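Local coordinates for kelch domain-containing protein (Colletotrichum graminicola M1.001, PDB 5C86) that probably oxidises alcohols, as a copper-dependent fungal enzyme of the galactose oxidase and glyoxal oxidase family, captured here without its metal, at residues A399-T404 with V447-D452; P458-L463 with F477-L482; G409-S414 with K443-N448; M228-A233 with R431-G436. All blocks are in the same frame, centred on the assembly; numbering follows the deposited sequence.

In the fold
Contacts 1, 2 and 3 lie wholly within the C-terminal early-set domain, whereas contact 4 ties that domain to a blade of the kelch propeller. Contacts 2 and 3 are buried, contacts 1 and 4 only partly so. Strand 444-448 serves two of them: its edge bonds to strand 400-405 in contact 1, while its inward side chains meet strand 412-422 in contact 3. Contact 2 sits about 11 Å from contact 1, centre to centre, and Ile-401 packs on Phe-478 between them. The chemistry follows place: backbone bonds with aliphatic or aromatic packing in contacts 1 and 2, mainly aromatic packing without hydrogen bonds between the segments in contact 3, and a polar, partly water-bridged junction in contact 4.

Contact 1. Residues A399-T404 with V447-D452; sequences APITIT and VNVPND
Pro-400 and Ile-401 meet Asn-448 and Val-447 as antiparallel neighbours in the early-set domain, the beta-sandwich at the C-terminal end of this enzyme. Ile-401 and Val-447 form the hydrogen-bonded pair: Ile-401 N gives to Val-447 O at 2.9 Å, and Val-447 N returns a bond of the same length to Ile-401 O. Beyond the non-hydrogen-bonded Pro-400/Asn-448 pair, Val-449 N reaches Ala-399 O at 2.9 Å. Pro-400 has no N-H to give, so its position suits it; its CA instead approaches Val-447 O at 3.2 Å in a CA-H...O contact. On the buried side, Ile-401 CB rests against Val-447 CG2 at 3.9 Å. Ile-401 CG1 lies beside the backbone N, anti to the carbonyl carbon (chi1 -64°), and from it CD1 meets Val-449 CG2 at 4.1 Å. Ile-403 CD1 comes to 3.8 Å from Val-447 CG1. Branched aliphatic residues suit this inner side, where Phe-478 and Leu-434 continue the apolar layer, while Pro-400 and Asn-448 lie on the exposed one. The chemistry implies a two-sided seam: three backbone bonds fix the register, and the inner side adds apolar packing.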
loop_
_atom_site.group_PDB
_atom_site.type_symbol
_atom_site.label_atom_id
_atom_site.label_comp_id
_atom_site.label_asym_id
_atom_site.label_seq_id
_atom_site.Cartn_x
_atom_site.Cartn_y
_atom_site.Cartn_z
ATOM N N ALA A 399 21.850 5.872 -9.078
ATOM C CA ALA A 399 23.016 5.012 -8.942
ATOM C C ALA A 399 22.768 3.732 -9.700
ATOM O O ALA A 399 21.622 3.272 -9.854
ATOM C CB ALA A 399 23.299 4.759 -7.513
ATOM N N PRO A 400 23.819 3.131 -10.178
ATOM C CA PRO A 400 23.689 1.885 -10.858
ATOM C C PRO A 400 23.612 0.707 -9.901
ATOM O O PRO A 400 24.179 0.740 -8.822
ATOM C CB PRO A 400 24.997 1.804 -11.693
ATOM C CG PRO A 400 26.007 2.453 -10.791
ATOM C CD PRO A 400 25.238 3.585 -10.145
ATOM N N ILE A 401 22.921 -0.362 -10.351
ATOM C CA ILE A 401 22.895 -1.652 -9.701
ATOM C C ILE A 401 23.107 -2.683 -10.811
ATOM O O ILE A 401 22.361 -2.699 -11.808
ATOM C CB ILE A 401 21.561 -1.950 -9.068
ATOM C CG1 ILE A 401 21.269 -0.958 -7.959
ATOM C CG2 ILE A 401 21.558 -3.335 -8.393
ATOM C CD1 ILE A 401 19.842 -1.168 -7.408
ATOM N N THR A 402 24.099 -3.539 -10.658
ATOM C CA THR A 402 24.265 -4.649 -11.539
ATOM C C THR A 402 23.596 -5.891 -10.900
ATOM O O THR A 402 23.928 -6.241 -9.746
ATOM C CB THR A 402 25.750 -4.938 -11.857
ATOM O OG1 THR A 402 26.298 -3.779 -12.517
ATOM C CG2 THR A 402 25.895 -6.116 -12.792
ATOM N N ILE A 403 22.732 -6.532 -11.662
ATOM C CA ILE A 403 21.917 -7.660 -11.262
ATOM C C ILE A 403 22.512 -8.850 -11.993
ATOM O O ILE A 403 22.513 -8.819 -13.222
ATOM C CB ILE A 403 20.474 -7.461 -11.660
ATOM C CG1 ILE A 403 19.904 -6.159 -11.089
ATOM C CG2 ILE A 403 19.640 -8.713 -11.245
ATOM C CD1 ILE A 403 18.904 -5.468 -11.949
ATOM N N THR A 404 22.935 -9.873 -11.290
ATOM C CA THR A 404 23.454 -11.080 -12.032
ATOM C C THR A 404 22.427 -12.202 -11.863
ATOM O O THR A 404 22.104 -12.557 -10.750
ATOM C CB THR A 404 24.766 -11.502 -11.425
ATOM O OG1 THR A 404 25.687 -10.400 -11.518
ATOM C CG2 THR A 404 25.326 -12.685 -12.174
ATOM N N VAL A 447 21.135 -1.678 -14.275
ATOM C CA VAL A 447 20.043 -0.711 -14.242
ATOM C C VAL A 447 20.511 0.518 -13.502
ATOM O O VAL A 447 21.508 0.480 -12.766
ATOM C CB VAL A 447 18.780 -1.288 -13.510
ATOM C CG1 VAL A 447 18.233 -2.468 -14.257
ATOM C CG2 VAL A 447 19.027 -1.611 -12.020
ATOM N N ASN A 448 19.755 1.604 -13.633
ATOM C CA ASN A 448 20.009 2.717 -12.739
ATOM C C ASN A 448 18.705 3.052 -12.019
ATOM O O ASN A 448 17.626 3.160 -12.615
ATOM C CB ASN A 448 20.414 3.987 -13.504
ATOM C CG ASN A 448 21.755 3.945 -14.151
ATOM O OD1 ASN A 448 22.592 3.028 -13.972
ATOM N ND2 ASN A 448 22.012 5.018 -14.883
ATOM N N VAL A 449 18.846 3.386 -10.751
ATOM C CA VAL A 449 17.714 3.913 -9.981
ATOM C C VAL A 449 17.330 5.291 -10.538
ATOM O O VAL A 449 18.260 6.021 -10.822
ATOM C CB VAL A 449 18.073 4.024 -8.532
ATOM C CG1 VAL A 449 16.969 4.695 -7.748
ATOM C CG2 VAL A 449 18.330 2.642 -7.968
ATOM N N PRO A 450 16.049 5.633 -10.661
ATOM C CA PRO A 450 15.687 6.946 -11.099
ATOM C C PRO A 450 16.423 8.056 -10.303
ATOM O O PRO A 450 16.662 7.960 -9.131
ATOM C CB PRO A 450 14.199 7.016 -10.802
ATOM C CG PRO A 450 13.746 5.571 -11.000
ATOM C CD PRO A 450 14.859 4.767 -10.491
ATOM N N ASN A 451 16.768 9.147 -11.043
ATOM C CA ASN A 451 17.394 10.236 -10.335
ATOM C C ASN A 451 16.534 11.100 -9.474
ATOM O O ASN A 451 17.054 11.770 -8.575
ATOM C CB ASN A 451 18.059 11.107 -11.394
ATOM C CG ASN A 451 19.474 10.742 -11.598
ATOM O OD1 ASN A 451 20.316 10.826 -10.685
ATOM N ND2 ASN A 451 19.775 10.335 -12.852
ATOM N N ASP A 452 15.236 11.082 -9.630
ATOM C CA ASP A 452 14.367 11.977 -8.916
ATOM C C ASP A 452 13.783 11.209 -7.714
ATOM O O ASP A 452 13.100 10.163 -7.882
ATOM C CB ASP A 452 13.219 12.391 -9.849
ATOM C CG ASP A 452 12.497 13.629 -9.363
ATOM O OD1 ASP A 452 12.170 13.722 -8.179
ATOM O OD2 ASP A 452 12.294 14.544 -10.225
#

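Contact 2. Residues P458-L463 with F477-L482; sequences PGYYML and FFKVTL
Tyr-461 and Phe-478 are joined by backbone and side chain alike. Tyr-461 N donates to Phe-478 O at 2.8 Å, almost straight along the C=O axis, and Phe-478 N bonds back to Tyr-461 O at 3.0 Å. Phe-478 CG sits between the backbone N and the carbonyl carbon (chi1 72°), and the ring lies with one face over Tyr-461 CB, a CH-pi contact. The two rings themselves are nearly parallel but slid so far apart that they barely overlap. On the opposite face of the two strands, Lys-479 CB stands over the centre of the Tyr-460 ring, and the extended lysine chain carries CD over the rim of the same face, 3.9 Å from Tyr-460 CE1. Next along, Met-462 CG packs on Phe-477 CE1 at 3.7 Å, its sulfur adding an oblique Met-aromatic contact. Gly-459, whose positive phi of 129° would crowd a beta carbon against the preceding carbonyl, pairs with Val-480 through two bonds of 2.9 Å between N and O. Farther out, Asp-81 holds Lys-479 NZ in a salt bridge, and Ile-457 O receives Tyr-461 OH. This is an antiparallel beta hairpin, the closing pair of strands of the early-set domain.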
loop_
_atom_site.group_PDB
_atom_site.type_symbol
_atom_site.label_atom_id
_atom_site.label_comp_id
_atom_site.label_asym_id
_atom_site.label_seq_id
_atom_site.Cartn_x
_atom_site.Cartn_y
_atom_site.Cartn_z
ATOM N N PRO A 458 12.665 7.360 -1.074
ATOM C CA PRO A 458 13.596 6.584 -0.289
ATOM C C PRO A 458 12.997 5.442 0.458
ATOM O O PRO A 458 11.804 5.487 0.848
ATOM C CB PRO A 458 14.188 7.582 0.707
ATOM C CG PRO A 458 13.853 8.860 0.181
ATOM C CD PRO A 458 12.650 8.796 -0.728
ATOM N N GLY A 459 13.785 4.421 0.662
ATOM C CA GLY A 459 13.339 3.269 1.386
ATOM C C GLY A 459 13.604 1.971 0.666
ATOM O O GLY A 459 14.253 1.924 -0.373
ATOM N N TYR A 460 13.051 0.909 1.195
ATOM C CA TYR A 460 13.229 -0.412 0.685
ATOM C C TYR A 460 12.323 -0.726 -0.498
ATOM O O TYR A 460 11.140 -0.343 -0.543
ATOM C CB TYR A 460 13.040 -1.501 1.719
ATOM C CG TYR A 460 14.275 -1.845 2.536
ATOM C CD1 TYR A 460 14.628 -1.090 3.635
ATOM C CD2 TYR A 460 15.147 -2.755 2.071
ATOM C CE1 TYR A 460 15.761 -1.375 4.357
ATOM C CE2 TYR A 460 16.286 -3.049 2.756
ATOM C CZ TYR A 460 16.576 -2.356 3.887
ATOM O OH TYR A 460 17.742 -2.726 4.579
ATOM N N TYR A 461 12.917 -1.465 -1.464
ATOM C CA TYR A 461 12.266 -1.938 -2.656
ATOM C C TYR A 461 12.600 -3.387 -2.851
ATOM O O TYR A 461 13.615 -3.902 -2.378
ATOM C CB TYR A 461 12.817 -1.226 -3.894
ATOM C CG TYR A 461 12.327 0.234 -3.987
ATOM C CD1 TYR A 461 12.906 1.189 -3.227
ATOM C CD2 TYR A 461 11.365 0.589 -4.861
ATOM C CE1 TYR A 461 12.426 2.509 -3.305
ATOM C CE2 TYR A 461 10.871 1.884 -4.968
ATOM C CZ TYR A 461 11.449 2.884 -4.193
ATOM O OH TYR A 461 10.970 4.188 -4.293
ATOM N N MET A 462 11.685 -4.063 -3.538
ATOM C CA MET A 462 11.891 -5.394 -4.094
ATOM C C MET A 462 12.337 -5.255 -5.548
ATOM O O MET A 462 11.615 -4.649 -6.335
ATOM C CB MET A 462 10.629 -6.145 -4.041
ATOM C CG MET A 462 10.250 -6.537 -2.616
ATOM S SD MET A 462 8.606 -7.331 -2.502
ATOM C CE MET A 462 7.513 -5.930 -2.659
ATOM N N LEU A 463 13.489 -5.837 -5.910
ATOM C CA LEU A 463 13.949 -5.868 -7.296
ATOM C C LEU A 463 13.469 -7.191 -7.862
ATOM O O LEU A 463 13.730 -8.243 -7.298
ATOM C CB LEU A 463 15.478 -5.726 -7.382
ATOM C CG LEU A 463 16.022 -4.996 -8.587
ATOM C CD1 LEU A 463 17.430 -4.390 -8.374
ATOM C CD2 LEU A 463 15.955 -6.017 -9.754
ATOM N N PHE A 477 15.908 -7.691 -2.001
ATOM C CA PHE A 477 15.639 -6.389 -1.368
ATOM C C PHE A 477 16.802 -5.455 -1.501
ATOM O O PHE A 477 17.971 -5.853 -1.406
ATOM C CB PHE A 477 15.314 -6.574 0.118
ATOM C CG PHE A 477 14.019 -7.204 0.378
ATOM C CD1 PHE A 477 12.897 -6.426 0.500
ATOM C CD2 PHE A 477 13.857 -8.592 0.482
ATOM C CE1 PHE A 477 11.684 -6.995 0.732
ATOM C CE2 PHE A 477 12.618 -9.163 0.761
ATOM C CZ PHE A 477 11.501 -8.350 0.891
ATOM N N PHE A 478 16.528 -4.175 -1.644
ATOM C CA PHE A 478 17.537 -3.179 -1.589
ATOM C C PHE A 478 16.903 -1.867 -1.137
ATOM O O PHE A 478 15.684 -1.740 -1.189
ATOM C CB PHE A 478 18.312 -2.956 -2.917
ATOM C CG PHE A 478 17.505 -2.263 -4.001
ATOM C CD1 PHE A 478 16.532 -2.974 -4.708
ATOM C CD2 PHE A 478 17.683 -0.921 -4.279
ATOM C CE1 PHE A 478 15.803 -2.356 -5.714
ATOM C CE2 PHE A 478 16.924 -0.299 -5.269
ATOM C CZ PHE A 478 16.031 -1.015 -5.981
ATOM N N LYS A 479 17.716 -0.866 -0.772
ATOM C CA LYS A 479 17.178 0.452 -0.399
ATOM C C LYS A 479 17.738 1.596 -1.178
ATOM O O LYS A 479 18.925 1.577 -1.554
ATOM C CB LYS A 479 17.223 0.698 1.115
ATOM C CG LYS A 479 18.554 0.754 1.741
ATOM C CD LYS A 479 18.436 1.183 3.243
ATOM C CE LYS A 479 19.821 1.389 3.838
ATOM N NZ LYS A 479 19.712 1.868 5.255
ATOM N N VAL A 480 16.887 2.570 -1.380
ATOM C CA VAL A 480 17.231 3.810 -1.980
ATOM C C VAL A 480 17.464 4.761 -0.840
ATOM O O VAL A 480 16.553 4.978 0.000
ATOM C CB VAL A 480 16.130 4.314 -2.920
ATOM C CG1 VAL A 480 16.378 5.697 -3.382
ATOM C CG2 VAL A 480 15.932 3.374 -4.088
ATOM N N THR A 481 18.704 5.295 -0.797
ATOM C CA THR A 481 19.122 6.153 0.317
ATOM C C THR A 481 19.150 7.599 -0.119
ATOM O O THR A 481 19.367 7.905 -1.252
ATOM C CB THR A 481 20.545 5.814 0.811
ATOM O OG1 THR A 481 21.455 5.954 -0.291
ATOM C CG2 THR A 481 20.644 4.443 1.327
ATOM N N LEU A 482 18.975 8.489 0.881
ATOM C CA LEU A 482 19.109 9.923 0.645
ATOM C C LEU A 482 20.590 10.335 0.625
ATOM O O LEU A 482 21.415 9.622 1.102
ATOM C CB LEU A 482 18.444 10.692 1.758
ATOM C CG LEU A 482 16.931 10.631 1.598
ATOM C CD1 LEU A 482 16.252 10.830 2.944
ATOM C CD2 LEU A 482 16.407 11.617 0.567
#

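Contact 3. Residues G409-S414 with K443-N448; sequences GAYTFS and KSFTVN
Phe-445 is the residue on which Phe-413 and Tyr-411 both settle, and the contact is dense here. Phe-413 brings the far end of its ring down on the root of the other: CZ lies 3.6 Å from Phe-445 CB and equally near its CG, with the two planes at 49°, neither stacked nor edge-to-face. Tyr-411 CD2 meets the outer half of the same ring, 3.5 Å from Phe-445 CE1. The Tyr-411 edge is turned toward the Phe-445 face in an offset edge-to-face pair, centroids 5.6 Å apart and planes at 79°, and Tyr-411 CB also lies over that ring. The arrangement belongs to the interior of the early-set beta-sandwich: no hydrogen bond links the two segments, the CA atoms of Tyr-411 and Phe-445 stand 8.3 Å apart, and strand 431-438 is a neighbour of both strands. Large flat residues suit such a gap because a ring spans it. Packing is looser toward Val-447, whose CG1 comes no nearer than 4.2 Å to Phe-413 CD1. Toward solvent, Gly-409 brings its carbonyl rather than a side chain, O lying 3.4 Å from Phe-445 CZ at the ring edge. Tyr-411 is partly exposed, its hydroxyl bonded to Asp-407 O, while Ala-410 and Thr-412 point away from strand 444-448 on the exposed side.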
loop_
_atom_site.group_PDB
_atom_site.type_symbol
_atom_site.label_atom_id
_atom_site.label_comp_id
_atom_site.label_asym_id
_atom_site.label_seq_id
_atom_site.Cartn_x
_atom_site.Cartn_y
_atom_site.Cartn_z
ATOM N N GLY A 409 19.554 -15.025 -20.371
ATOM C CA GLY A 409 18.344 -14.779 -21.047
ATOM C C GLY A 409 18.166 -13.293 -21.382
ATOM O O GLY A 409 19.045 -12.518 -21.113
ATOM N N ALA A 410 17.005 -12.969 -21.904
ATOM C CA ALA A 410 16.575 -11.610 -22.153
ATOM C C ALA A 410 15.615 -11.272 -20.975
ATOM O O ALA A 410 14.572 -11.863 -20.831
ATOM C CB ALA A 410 15.856 -11.490 -23.482
ATOM N N TYR A 411 16.018 -10.350 -20.141
ATOM C CA TYR A 411 15.252 -10.023 -18.970
ATOM C C TYR A 411 14.745 -8.574 -18.989
ATOM O O TYR A 411 15.416 -7.671 -19.583
ATOM C CB TYR A 411 16.110 -10.144 -17.737
ATOM C CG TYR A 411 16.485 -11.576 -17.384
ATOM C CD1 TYR A 411 15.574 -12.410 -16.710
ATOM C CD2 TYR A 411 17.658 -12.144 -17.827
ATOM C CE1 TYR A 411 15.892 -13.740 -16.443
ATOM C CE2 TYR A 411 17.939 -13.462 -17.532
ATOM C CZ TYR A 411 17.047 -14.228 -16.810
ATOM O OH TYR A 411 17.422 -15.524 -16.479
ATOM N N THR A 412 13.613 -8.376 -18.344
ATOM C CA THR A 412 13.173 -7.007 -17.933
ATOM C C THR A 412 13.117 -6.942 -16.440
ATOM O O THR A 412 13.245 -7.934 -15.759
ATOM C CB THR A 412 11.791 -6.680 -18.487
ATOM O OG1 THR A 412 10.829 -7.670 -18.059
ATOM C CG2 THR A 412 11.775 -6.609 -20.057
ATOM N N PHE A 413 13.066 -5.734 -15.903
ATOM C CA PHE A 413 13.252 -5.485 -14.537
ATOM C C PHE A 413 12.264 -4.441 -14.000
ATOM O O PHE A 413 11.750 -3.588 -14.681
ATOM C CB PHE A 413 14.684 -5.028 -14.190
ATOM C CG PHE A 413 15.729 -5.916 -14.671
ATOM C CD1 PHE A 413 16.265 -5.802 -15.921
ATOM C CD2 PHE A 413 16.152 -6.940 -13.871
ATOM C CE1 PHE A 413 17.206 -6.742 -16.367
ATOM C CE2 PHE A 413 17.095 -7.896 -14.312
ATOM C CZ PHE A 413 17.595 -7.781 -15.550
ATOM N N SER A 414 12.007 -4.564 -12.700
ATOM C CA SER A 414 11.243 -3.528 -11.989
ATOM C C SER A 414 11.598 -3.485 -10.543
ATOM O O SER A 414 12.152 -4.435 -9.998
ATOM C CB SER A 414 9.732 -3.629 -12.093
ATOM O OG SER A 414 9.294 -4.817 -11.536
ATOM N N LYS A 443 23.537 -12.612 -18.572
ATOM C CA LYS A 443 23.423 -12.902 -17.120
ATOM C C LYS A 443 23.507 -11.633 -16.270
ATOM O O LYS A 443 22.665 -11.380 -15.374
ATOM C CB LYS A 443 24.479 -13.878 -16.681
ATOM C CG LYS A 443 24.262 -15.311 -17.214
ATOM C CD LYS A 443 25.320 -16.332 -16.703
ATOM C CE LYS A 443 25.925 -16.194 -15.239
ATOM N NZ LYS A 443 25.342 -16.228 -13.793
ATOM N N SER A 444 24.430 -10.777 -16.592
ATOM C CA SER A 444 24.605 -9.589 -15.781
ATOM C C SER A 444 23.911 -8.438 -16.568
ATOM O O SER A 444 24.067 -8.309 -17.794
ATOM C CB SER A 444 26.081 -9.250 -15.626
ATOM O OG SER A 444 26.607 -10.174 -14.670
ATOM N N PHE A 445 23.084 -7.665 -15.851
ATOM C CA PHE A 445 22.341 -6.551 -16.383
ATOM C C PHE A 445 22.513 -5.396 -15.468
ATOM O O PHE A 445 22.362 -5.540 -14.248
ATOM C CB PHE A 445 20.895 -6.849 -16.539
ATOM C CG PHE A 445 20.614 -7.879 -17.549
ATOM C CD1 PHE A 445 20.786 -9.208 -17.224
ATOM C CD2 PHE A 445 20.192 -7.522 -18.827
ATOM C CE1 PHE A 445 20.580 -10.173 -18.189
ATOM C CE2 PHE A 445 19.978 -8.499 -19.783
ATOM C CZ PHE A 445 20.223 -9.814 -19.427
ATOM N N THR A 446 22.739 -4.202 -16.001
ATOM C CA THR A 446 22.890 -3.078 -15.122
ATOM C C THR A 446 21.726 -2.115 -15.357
ATOM O O THR A 446 21.387 -1.812 -16.481
ATOM C CB THR A 446 24.241 -2.353 -15.338
ATOM O OG1 THR A 446 25.308 -3.306 -15.044
ATOM C CG2 THR A 446 24.358 -1.114 -14.461
ATOM N N VAL A 447 21.135 -1.678 -14.275
ATOM C CA VAL A 447 20.043 -0.711 -14.242
ATOM C C VAL A 447 20.511 0.518 -13.502
ATOM O O VAL A 447 21.508 0.480 -12.766
ATOM C CB VAL A 447 18.780 -1.288 -13.510
ATOM C CG1 VAL A 447 18.233 -2.468 -14.257
ATOM C CG2 VAL A 447 19.027 -1.611 -12.020
ATOM N N ASN A 448 19.755 1.604 -13.633
ATOM C CA ASN A 448 20.009 2.717 -12.739
ATOM C C ASN A 448 18.705 3.052 -12.019
ATOM O O ASN A 448 17.626 3.160 -12.615
ATOM C CB ASN A 448 20.414 3.987 -13.504
ATOM C CG ASN A 448 21.755 3.945 -14.151
ATOM O OD1 ASN A 448 22.592 3.028 -13.972
ATOM N ND2 ASN A 448 22.012 5.018 -14.883
#

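Contact 4. Residues M228-A233 with R431-G436; sequences MYDAVA and RIPLDG
Arg-431 takes part in all three direct hydrogen bonds between the segments, with Met-228, Tyr-229 and Ala-231. Its N gives to Met-228 O at 3.1 Å, and its O accepts from Ala-231 N at 2.8 Å, so its backbone is satisfied in both directions. The side chain, with CG anti to the backbone N (chi1 169°) and extended on to NE, runs past Tyr-229 O and brings NH1 back to it at 3.0 Å, the acceptor lying in the guanidinium plane. NH1 also gives to a water at 3.0 Å, which in turn donates to Asp-230 OD2 at 2.7 Å, so the two opposite charges are joined through water rather than directly. NE is taken by Pro-287 O. A long, many-donor arginine suits this place, where strand 225-230 of a propeller blade breaks at a classic beta bulge, Tyr-229 and Asp-230 facing Lys-235, and presents carbonyls to the early-set domain. In the turn beyond the bulge, Asp-230 OD1 accepts Ala-233 N at 3.1 Å from above the carboxylate plane, an Asx motif. The same OD1 lies 3.4 Å from Pro-433 CD. Aliphatic contact fills in alongside: Val-232 CG2 meets Ile-432 CG2 at 3.7 Å, the two side chains crossing at about a right angle.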
loop_
_atom_site.group_PDB
_atom_site.type_symbol
_atom_site.label_atom_id
_atom_site.label_comp_id
_atom_site.label_asym_id
_atom_site.label_seq_id
_atom_site.Cartn_x
_atom_site.Cartn_y
_atom_site.Cartn_z
ATOM N N MET A 228 0.199 3.719 -7.700
ATOM C CA MET A 228 1.135 4.234 -8.632
ATOM C C MET A 228 1.859 3.059 -9.264
ATOM O O MET A 228 2.817 2.544 -8.731
ATOM C CB MET A 228 2.107 5.162 -7.938
ATOM C CG MET A 228 3.013 5.890 -8.924
ATOM S SD MET A 228 4.111 7.079 -8.162
ATOM C CE MET A 228 2.942 8.397 -7.908
ATOM N N TYR A 229 1.422 2.677 -10.450
ATOM C CA TYR A 229 1.918 1.503 -11.120
ATOM C C TYR A 229 3.104 1.798 -12.048
ATOM O O TYR A 229 3.774 0.868 -12.497
ATOM C CB TYR A 229 0.798 0.781 -11.879
ATOM C CG TYR A 229 0.267 1.532 -13.062
ATOM C CD1 TYR A 229 0.880 1.460 -14.251
ATOM C CD2 TYR A 229 -0.826 2.346 -12.926
ATOM C CE1 TYR A 229 0.371 2.186 -15.339
ATOM C CE2 TYR A 229 -1.350 3.095 -13.958
ATOM C CZ TYR A 229 -0.702 3.000 -15.148
ATOM O OH TYR A 229 -1.250 3.677 -16.208
ATOM N N ASP A 230 3.354 3.067 -12.424
ATOM C CA ASP A 230 4.561 3.388 -13.171
ATOM C C ASP A 230 4.981 4.750 -12.705
ATOM O O ASP A 230 4.485 5.776 -13.239
ATOM C CB ASP A 230 4.348 3.326 -14.674
ATOM C CG ASP A 230 5.624 3.678 -15.453
ATOM O OD1 ASP A 230 6.590 4.235 -14.844
ATOM O OD2 ASP A 230 5.672 3.330 -16.655
ATOM N N ALA A 231 5.836 4.802 -11.693
ATOM C CA ALA A 231 6.208 6.082 -11.110
ATOM C C ALA A 231 7.078 6.928 -12.044
ATOM O O ALA A 231 7.019 8.161 -11.966
ATOM C CB ALA A 231 6.893 5.856 -9.828
ATOM N N VAL A 232 7.802 6.288 -12.925
ATOM C CA VAL A 232 8.660 7.020 -13.856
ATOM C C VAL A 232 7.778 7.865 -14.816
ATOM O O VAL A 232 8.079 9.034 -15.092
ATOM C CB VAL A 232 9.564 6.028 -14.598
ATOM C CG1 VAL A 232 10.339 6.738 -15.708
ATOM C CG2 VAL A 232 10.544 5.337 -13.652
ATOM N N ALA A 233 6.651 7.316 -15.206
ATOM C CA ALA A 233 5.709 7.987 -16.122
ATOM C C ALA A 233 4.666 8.763 -15.364
ATOM O O ALA A 233 3.779 9.374 -16.000
ATOM C CB ALA A 233 5.052 6.937 -17.022
ATOM N N ARG A 431 5.530 1.178 -8.231
ATOM C CA ARG A 431 6.386 0.423 -9.133
ATOM C C ARG A 431 7.156 1.359 -10.091
ATOM O O ARG A 431 6.574 2.285 -10.651
ATOM C CB ARG A 431 5.570 -0.483 -10.013
ATOM C CG ARG A 431 6.316 -1.123 -11.171
ATOM C CD ARG A 431 5.437 -2.153 -11.892
ATOM N NE ARG A 431 6.027 -2.631 -13.174
ATOM C CZ ARG A 431 6.001 -1.960 -14.302
ATOM N NH1 ARG A 431 5.368 -0.798 -14.400
ATOM N NH2 ARG A 431 6.536 -2.490 -15.366
ATOM N N ILE A 432 8.418 1.070 -10.246
ATOM C CA ILE A 432 9.347 1.692 -11.173
ATOM C C ILE A 432 9.842 0.622 -12.137
ATOM O O ILE A 432 10.568 -0.273 -11.740
ATOM C CB ILE A 432 10.489 2.325 -10.386
ATOM C CG1 ILE A 432 9.916 3.509 -9.561
ATOM C CG2 ILE A 432 11.691 2.705 -11.311
ATOM C CD1 ILE A 432 10.897 3.945 -8.479
ATOM N N PRO A 433 9.498 0.709 -13.415
ATOM C CA PRO A 433 10.135 -0.198 -14.388
ATOM C C PRO A 433 11.549 0.214 -14.609
ATOM O O PRO A 433 11.900 1.385 -14.438
ATOM C CB PRO A 433 9.333 0.009 -15.661
ATOM C CG PRO A 433 8.797 1.357 -15.541
ATOM C CD PRO A 433 8.641 1.688 -14.077
ATOM N N LEU A 434 12.413 -0.759 -14.908
ATOM C CA LEU A 434 13.834 -0.473 -15.106
ATOM C C LEU A 434 14.349 -1.181 -16.341
ATOM O O LEU A 434 14.184 -2.337 -16.458
ATOM C CB LEU A 434 14.661 -0.958 -13.931
ATOM C CG LEU A 434 14.335 -0.393 -12.534
ATOM C CD1 LEU A 434 14.978 -1.254 -11.490
ATOM C CD2 LEU A 434 14.916 0.975 -12.384
ATOM N N ASP A 435 15.019 -0.442 -17.220
ATOM C CA ASP A 435 15.634 -1.067 -18.412
ATOM C C ASP A 435 17.061 -1.478 -18.049
ATOM O O ASP A 435 17.782 -0.660 -17.508
ATOM C CB ASP A 435 15.776 0.016 -19.486
ATOM C CG ASP A 435 14.465 0.565 -20.040
ATOM O OD1 ASP A 435 13.513 -0.220 -20.138
ATOM O OD2 ASP A 435 14.458 1.782 -20.491
ATOM N N GLY A 436 17.500 -2.698 -18.329
ATOM C CA GLY A 436 18.818 -3.165 -18.022
ATOM C C GLY A 436 19.733 -3.284 -19.236
ATOM O O GLY A 436 19.309 -3.781 -20.262
HETATM O O HOH W 1 5.083 0.717 -16.925
#